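Long-range contacts in glycosyltransferase Gtf1 (PDB 4PQG), which is a GT-B-clan glycosyltransferase of Streptococcus pneumoniae that carries an extended antiparallel beta-sheet domain and is seen here with uridine-5'-diphosphate bound: residues 48-53 against 72-77; 76-81 against 181-186. One frame throughout, in Å; residues are numbered along the deposited sequence.

Interaction 1. Residues 48-53 against 72-77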
loop_
_atom_site.group_PDB
_atom_site.type_symbol
_atom_site.label_atom_id
_atom_site.label_comp_id
_atom_site.label_asym_id
_atom_site.label_seq_id
_atom_site.Cartn_x
_atom_site.Cartn_y
_atom_site.Cartn_z
ATOM N N THR A 48 -1.478 -12.029 2.001
ATOM C CA THR A 48 -0.950 -13.213 2.709
ATOM C C THR A 48 -0.524 -12.972 4.155
ATOM O O THR A 48 -0.305 -13.948 4.912
ATOM C CB THR A 48 0.225 -13.869 1.948
ATOM O OG1 THR A 48 1.264 -12.903 1.753
ATOM C CG2 THR A 48 -0.237 -14.410 0.586
ATOM N N ASP A 49 -0.393 -11.695 4.542
ATOM C CA ASP A 49 -0.042 -11.333 5.915
ATOM C C ASP A 49 -1.161 -11.644 6.885
ATOM O O ASP A 49 -2.339 -11.555 6.550
ATOM C CB ASP A 49 0.279 -9.843 6.047
ATOM C CG ASP A 49 1.662 -9.477 5.533
ATOM O OD1 ASP A 49 2.443 -10.357 5.086
ATOM O OD2 ASP A 49 1.962 -8.275 5.578
ATOM N N MET A 50 -0.780 -11.975 8.111
ATOM C CA MET A 50 -1.734 -12.054 9.210
ATOM C C MET A 50 -2.134 -10.617 9.613
ATOM O O MET A 50 -1.291 -9.820 10.038
ATOM C CB MET A 50 -1.105 -12.832 10.379
ATOM C CG MET A 50 -1.955 -12.856 11.654
ATOM S SD MET A 50 -3.473 -13.799 11.380
ATOM C CE MET A 50 -2.827 -15.462 11.154
ATOM N N ILE A 51 -3.411 -10.280 9.431
ATOM C CA ILE A 51 -3.950 -8.946 9.730
ATOM C C ILE A 51 -5.093 -9.132 10.725
ATOM O O ILE A 51 -6.164 -9.637 10.344
ATOM C CB ILE A 51 -4.559 -8.276 8.462
ATOM C CG1 ILE A 51 -3.593 -8.281 7.270
ATOM C CG2 ILE A 51 -5.091 -6.874 8.774
ATOM C CD1 ILE A 51 -2.340 -7.457 7.453
ATOM N N LEU A 52 -4.880 -8.704 11.970
ATOM C CA LEU A 52 -5.845 -8.889 13.044
ATOM C C LEU A 52 -6.129 -7.586 13.794
ATOM O O LEU A 52 -7.186 -7.442 14.411
ATOM C CB LEU A 52 -5.352 -9.971 14.027
ATOM C CG LEU A 52 -5.427 -11.418 13.491
ATOM C CD1 LEU A 52 -4.834 -12.418 14.473
ATOM C CD2 LEU A 52 -6.857 -11.824 13.122
ATOM N N ALA A 53 -5.196 -6.640 13.715
ATOM C CA ALA A 53 -5.342 -5.347 14.400
ATOM C C ALA A 53 -6.571 -4.608 13.877
ATOM O O ALA A 53 -7.217 -3.838 14.605
ATOM C CB ALA A 53 -4.085 -4.509 14.209
ATOM N N TRP A 72 -8.336 -12.984 1.649
ATOM C CA TRP A 72 -7.372 -12.985 2.733
ATOM C C TRP A 72 -6.991 -14.409 2.955
ATOM O O TRP A 72 -7.863 -15.267 3.145
ATOM C CB TRP A 72 -7.944 -12.339 4.000
ATOM C CG TRP A 72 -6.982 -12.334 5.179
ATOM C CD1 TRP A 72 -5.594 -12.162 5.158
ATOM C CD2 TRP A 72 -7.312 -12.524 6.595
ATOM N NE1 TRP A 72 -5.069 -12.234 6.423
ATOM C CE2 TRP A 72 -6.045 -12.443 7.331
ATOM C CE3 TRP A 72 -8.487 -12.754 7.299
ATOM C CZ2 TRP A 72 -5.986 -12.577 8.707
ATOM C CZ3 TRP A 72 -8.412 -12.879 8.689
ATOM C CH2 TRP A 72 -7.188 -12.813 9.371
ATOM N N LEU A 73 -5.692 -14.693 2.861
ATOM C CA LEU A 73 -5.180 -16.060 2.980
ATOM C C LEU A 73 -5.836 -16.882 4.114
ATOM O O LEU A 73 -6.298 -18.017 3.897
ATOM C CB LEU A 73 -3.649 -16.037 3.137
ATOM C CG LEU A 73 -2.919 -17.322 3.572
ATOM C CD1 LEU A 73 -2.995 -18.405 2.494
ATOM C CD2 LEU A 73 -1.465 -17.031 3.936
ATOM N N TYR A 74 -5.880 -16.316 5.317
ATOM C CA TYR A 74 -6.279 -17.087 6.513
ATOM C C TYR A 74 -7.795 -17.354 6.573
ATOM O O TYR A 74 -8.245 -18.344 7.130
ATOM C CB TYR A 74 -5.754 -16.398 7.784
ATOM C CG TYR A 74 -4.237 -16.379 7.823
ATOM C CD1 TYR A 74 -3.530 -17.446 8.378
ATOM C CD2 TYR A 74 -3.511 -15.304 7.271
ATOM C CE1 TYR A 74 -2.142 -17.449 8.408
ATOM C CE2 TYR A 74 -2.126 -15.289 7.290
ATOM C CZ TYR A 74 -1.451 -16.375 7.846
ATOM O OH TYR A 74 -0.091 -16.420 7.862
ATOM N N ASN A 75 -8.562 -16.452 5.978
ATOM C CA ASN A 75 -10.030 -16.543 5.889
ATOM C C ASN A 75 -10.511 -17.517 4.796
ATOM O O ASN A 75 -11.619 -18.076 4.886
ATOM C CB ASN A 75 -10.573 -15.125 5.589
ATOM C CG ASN A 75 -12.039 -15.122 5.221
ATOM O OD1 ASN A 75 -12.391 -14.944 4.058
ATOM N ND2 ASN A 75 -12.901 -15.361 6.207
ATOM N N HIS A 76 -9.666 -17.713 3.781
ATOM C CA HIS A 76 -10.018 -18.405 2.535
ATOM C C HIS A 76 -10.427 -19.832 2.732
ATOM O O HIS A 76 -11.304 -20.330 2.019
ATOM C CB HIS A 76 -8.857 -18.354 1.544
ATOM C CG HIS A 76 -9.112 -19.101 0.256
ATOM N ND1 HIS A 76 -9.957 -18.650 -0.689
ATOM C CD2 HIS A 76 -8.586 -20.300 -0.225
ATOM C CE1 HIS A 76 -9.976 -19.519 -1.724
ATOM N NE2 HIS A 76 -9.132 -20.524 -1.437
ATOM N N PHE A 77 -9.805 -20.487 3.707
ATOM C CA PHE A 77 -10.112 -21.863 4.036
ATOM C C PHE A 77 -11.403 -22.018 4.841
ATOM O O PHE A 77 -11.777 -23.131 5.191
ATOM C CB PHE A 77 -8.949 -22.488 4.818
ATOM C CG PHE A 77 -7.631 -22.463 4.087
ATOM C CD1 PHE A 77 -7.285 -23.490 3.222
ATOM C CD2 PHE A 77 -6.721 -21.428 4.296
ATOM C CE1 PHE A 77 -6.060 -23.494 2.555
ATOM C CE2 PHE A 77 -5.493 -21.416 3.634
ATOM C CZ PHE A 77 -5.158 -22.454 2.764
#
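M50 meets two aromatic rings at once, the face of Y74 and the edge of W72. Its CG lies anti to the backbone N (chi1 174°), and bends at both following torsions (each 67°) bring SD and then CE round above the phenol. CE sits over the centre of the Y74 ring, 3.4 Å from its centroid, as a CH-pi contact, while SD, farther up but also above this face, makes a Met-aromatic contact. The same sulfur comes to the rim of the indole, 3.9 Å from W72 CZ2 and near the ring plane, so it is shared by the two aromatics. The opposite face of Y74 is covered toward its rim by L73 CD2, which also packs 3.4 Å from T48 O, so the phenol has a methyl on each face, centred on the M50 side and offset on the L73 side.

W72 turns its N-H edge to the loop. NE1 donates to D49 O over 2.8 Å in a nearly straight bond (160° at the hydrogen), lying in both the carbonyl plane and the indole plane. This satisfies the buried indole nitrogen and fixes the rotation of the ring. Farther round the same rim, L52 CD2 reaches W72 CH2 at 3.9 Å, the two side chains crossing at about a right angle. The hydroxyl of Y74 bonds to E192 and K205, and K205 also binds T48 O.

Segment 48-53 follows strand 42-47, and segment 72-77 begins on the last residue of strand 70-72, its parallel neighbour; both lie at the C-terminal edge of a beta-alpha-beta crossover in a Rossmann-like sheet, as in GT-B enzymes.

Interaction 2. Residues 76-81 against 181-186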
loop_
_atom_site.group_PDB
_atom_site.type_symbol
_atom_site.label_atom_id
_atom_site.label_comp_id
_atom_site.label_asym_id
_atom_site.label_seq_id
_atom_site.Cartn_x
_atom_site.Cartn_y
_atom_site.Cartn_z
ATOM N N HIS A 76 -9.666 -17.713 3.781
ATOM C CA HIS A 76 -10.018 -18.405 2.535
ATOM C C HIS A 76 -10.427 -19.832 2.732
ATOM O O HIS A 76 -11.304 -20.330 2.019
ATOM C CB HIS A 76 -8.857 -18.354 1.544
ATOM C CG HIS A 76 -9.112 -19.101 0.256
ATOM N ND1 HIS A 76 -9.957 -18.650 -0.689
ATOM C CD2 HIS A 76 -8.586 -20.300 -0.225
ATOM C CE1 HIS A 76 -9.976 -19.519 -1.724
ATOM N NE2 HIS A 76 -9.132 -20.524 -1.437
ATOM N N PHE A 77 -9.805 -20.487 3.707
ATOM C CA PHE A 77 -10.112 -21.863 4.036
ATOM C C PHE A 77 -11.403 -22.018 4.841
ATOM O O PHE A 77 -11.777 -23.131 5.191
ATOM C CB PHE A 77 -8.949 -22.488 4.818
ATOM C CG PHE A 77 -7.631 -22.463 4.087
ATOM C CD1 PHE A 77 -7.285 -23.490 3.222
ATOM C CD2 PHE A 77 -6.721 -21.428 4.296
ATOM C CE1 PHE A 77 -6.060 -23.494 2.555
ATOM C CE2 PHE A 77 -5.493 -21.416 3.634
ATOM C CZ PHE A 77 -5.158 -22.454 2.764
ATOM N N THR A 78 -12.051 -20.915 5.197
ATOM C CA THR A 78 -13.281 -20.980 5.954
ATOM C C THR A 78 -14.441 -20.523 5.071
ATOM O O THR A 78 -14.241 -20.075 3.934
ATOM C CB THR A 78 -13.247 -20.101 7.239
ATOM O OG1 THR A 78 -13.524 -18.733 6.907
ATOM C CG2 THR A 78 -11.883 -20.217 7.980
ATOM N N ASP A 79 -15.651 -20.596 5.605
ATOM C CA ASP A 79 -16.814 -20.129 4.857
ATOM C C ASP A 79 -17.305 -18.758 5.326
ATOM O O ASP A 79 -18.380 -18.319 4.920
ATOM C CB ASP A 79 -17.936 -21.173 4.913
ATOM C CG ASP A 79 -18.582 -21.283 6.287
ATOM O OD1 ASP A 79 -18.252 -20.532 7.239
ATOM O OD2 ASP A 79 -19.453 -22.154 6.430
ATOM N N ILE A 80 -16.526 -18.079 6.174
ATOM C CA ILE A 80 -16.861 -16.699 6.578
ATOM C C ILE A 80 -16.424 -15.736 5.475
ATOM O O ILE A 80 -15.253 -15.750 5.046
ATOM C CB ILE A 80 -16.243 -16.309 7.938
ATOM C CG1 ILE A 80 -16.859 -17.179 9.046
ATOM C CG2 ILE A 80 -16.390 -14.796 8.195
ATOM C CD1 ILE A 80 -16.351 -16.907 10.449
ATOM N N LYS A 81 -17.373 -14.936 4.988
ATOM C CA LYS A 81 -17.108 -14.023 3.880
ATOM C C LYS A 81 -16.408 -12.753 4.371
ATOM O O LYS A 81 -16.646 -12.303 5.494
ATOM C CB LYS A 81 -18.410 -13.637 3.158
ATOM C CG LYS A 81 -19.222 -14.802 2.607
ATOM C CD LYS A 81 -18.404 -15.709 1.697
ATOM C CE LYS A 81 -19.215 -16.939 1.310
ATOM N NZ LYS A 81 -18.342 -18.039 0.810
ATOM N N PRO A 181 -14.557 -24.782 14.470
ATOM C CA PRO A 181 -13.204 -24.452 14.024
ATOM C C PRO A 181 -12.869 -25.163 12.744
ATOM O O PRO A 181 -13.309 -26.291 12.546
ATOM C CB PRO A 181 -12.314 -25.000 15.152
ATOM C CG PRO A 181 -13.130 -26.079 15.791
ATOM C CD PRO A 181 -14.544 -25.542 15.743
ATOM N N VAL A 182 -12.120 -24.502 11.869
ATOM C CA VAL A 182 -11.644 -25.099 10.638
ATOM C C VAL A 182 -10.207 -25.571 10.822
ATOM O O VAL A 182 -9.862 -26.691 10.436
ATOM C CB VAL A 182 -11.685 -24.122 9.452
ATOM C CG1 VAL A 182 -11.090 -24.765 8.198
ATOM C CG2 VAL A 182 -13.116 -23.677 9.197
ATOM N N TYR A 183 -9.359 -24.718 11.391
ATOM C CA TYR A 183 -7.963 -25.098 11.572
ATOM C C TYR A 183 -7.334 -24.315 12.714
ATOM O O TYR A 183 -7.836 -23.248 13.077
ATOM C CB TYR A 183 -7.177 -24.919 10.267
ATOM C CG TYR A 183 -6.935 -23.483 9.813
ATOM C CD1 TYR A 183 -5.731 -22.824 10.104
ATOM C CD2 TYR A 183 -7.903 -22.790 9.088
ATOM C CE1 TYR A 183 -5.495 -21.516 9.653
ATOM C CE2 TYR A 183 -7.694 -21.479 8.652
ATOM C CZ TYR A 183 -6.486 -20.853 8.929
ATOM O OH TYR A 183 -6.270 -19.562 8.486
ATOM N N ASP A 184 -6.255 -24.857 13.275
ATOM C CA ASP A 184 -5.505 -24.209 14.362
ATOM C C ASP A 184 -4.102 -23.914 13.862
ATOM O O ASP A 184 -3.543 -24.694 13.100
ATOM C CB ASP A 184 -5.410 -25.109 15.610
ATOM C CG ASP A 184 -6.751 -25.707 16.013
ATOM O OD1 ASP A 184 -7.727 -24.920 16.167
ATOM O OD2 ASP A 184 -6.829 -26.962 16.185
ATOM N N ILE A 185 -3.525 -22.801 14.295
ATOM C CA ILE A 185 -2.129 -22.557 13.989
ATOM C C ILE A 185 -1.415 -22.617 15.315
ATOM O O ILE A 185 -1.768 -21.879 16.233
ATOM C CB ILE A 185 -1.873 -21.187 13.318
ATOM C CG1 ILE A 185 -2.843 -20.960 12.141
ATOM C CG2 ILE A 185 -0.396 -21.081 12.906
ATOM C CD1 ILE A 185 -2.847 -19.522 11.604
ATOM N N LEU A 186 -0.446 -23.514 15.424
ATOM C CA LEU A 186 0.357 -23.595 16.635
ATOM C C LEU A 186 1.507 -22.616 16.464
ATOM O O LEU A 186 2.240 -22.688 15.482
ATOM C CB LEU A 186 0.826 -25.030 16.888
ATOM C CG LEU A 186 -0.316 -26.049 17.023
ATOM C CD1 LEU A 186 0.264 -27.412 17.414
ATOM C CD2 LEU A 186 -1.372 -25.600 18.035
#
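F77 presents the edge of its ring to the face of Y183, a T-shaped pair with centroids 6.0 Å apart and planes at 72°. The closest approach of the two residues is that of F77 CB, oblique to the ring, to Y183 CE2 at 4.2 Å. V182 CG1 lies in the plane of the Y183 ring, at its edge. F197 ties the aromatic group together, stacking on Y183 and meeting F77 edge-to-face.

V182 fills the adjoining place with its two methyls. CG1, anti to the backbone N (chi1 176°), reaches F77 O at 3.5 Å, whereas CG2 packs against T78 CG2 at 3.9 Å, the two branched side chains crossing obliquely. That consecutive strand residues should both point at the loop is explained by a classic beta bulge: V182 and Y183 together face F174 of strand 166-175, which interrupts the usual alternation of sides.

T78 divides its branches between two tasks. Its CG2 goes to the valine, and its OG1, set between the backbone N and the carbonyl carbon (chi1 81°), accepts from I80 N at 3.2 Å to make an ST turn; N75 O is a second partner of this hydroxyl. Between the segments the side chains meet by apolar and aromatic packing, with one methyl also against the carbonyl of F77. Y183 OH is hydrogen-bonded to Y74 O, in the weakly bonded turn of helix before the loop.

Around this packing, F77 also touches helix 205-215 through F208 and F212. Next along the chain, D79 is hydrogen-bonded through its backbone N to N176 OD1 and through OD1 to E177 N, in the turn between strands 166-175 and 181-188, so the loop after helix 73-76 is laid against one end of that hairpin of the antiparallel sheet.

In the fold
From the N terminus, the chain leaves strand 42-47 of the parallel sheet, runs through helix 56-63 and edge strand 70-72, and returns in interaction 1, closing a short loop. Interaction 2 starts where this one ends, since H76 and F77 belong to both, and closes a much longer loop that takes in most of the antiparallel sheet before strand 181-188 comes back. The two loops therefore follow one another, neither nested nor crossed. They also touch: I185 CD1 packs against Y74 CE1 and M50 CE, and N75 ND2 probably bonds to I80 O. Residues 72-81 thus join the parallel sheet to the extended beta-sheet domain.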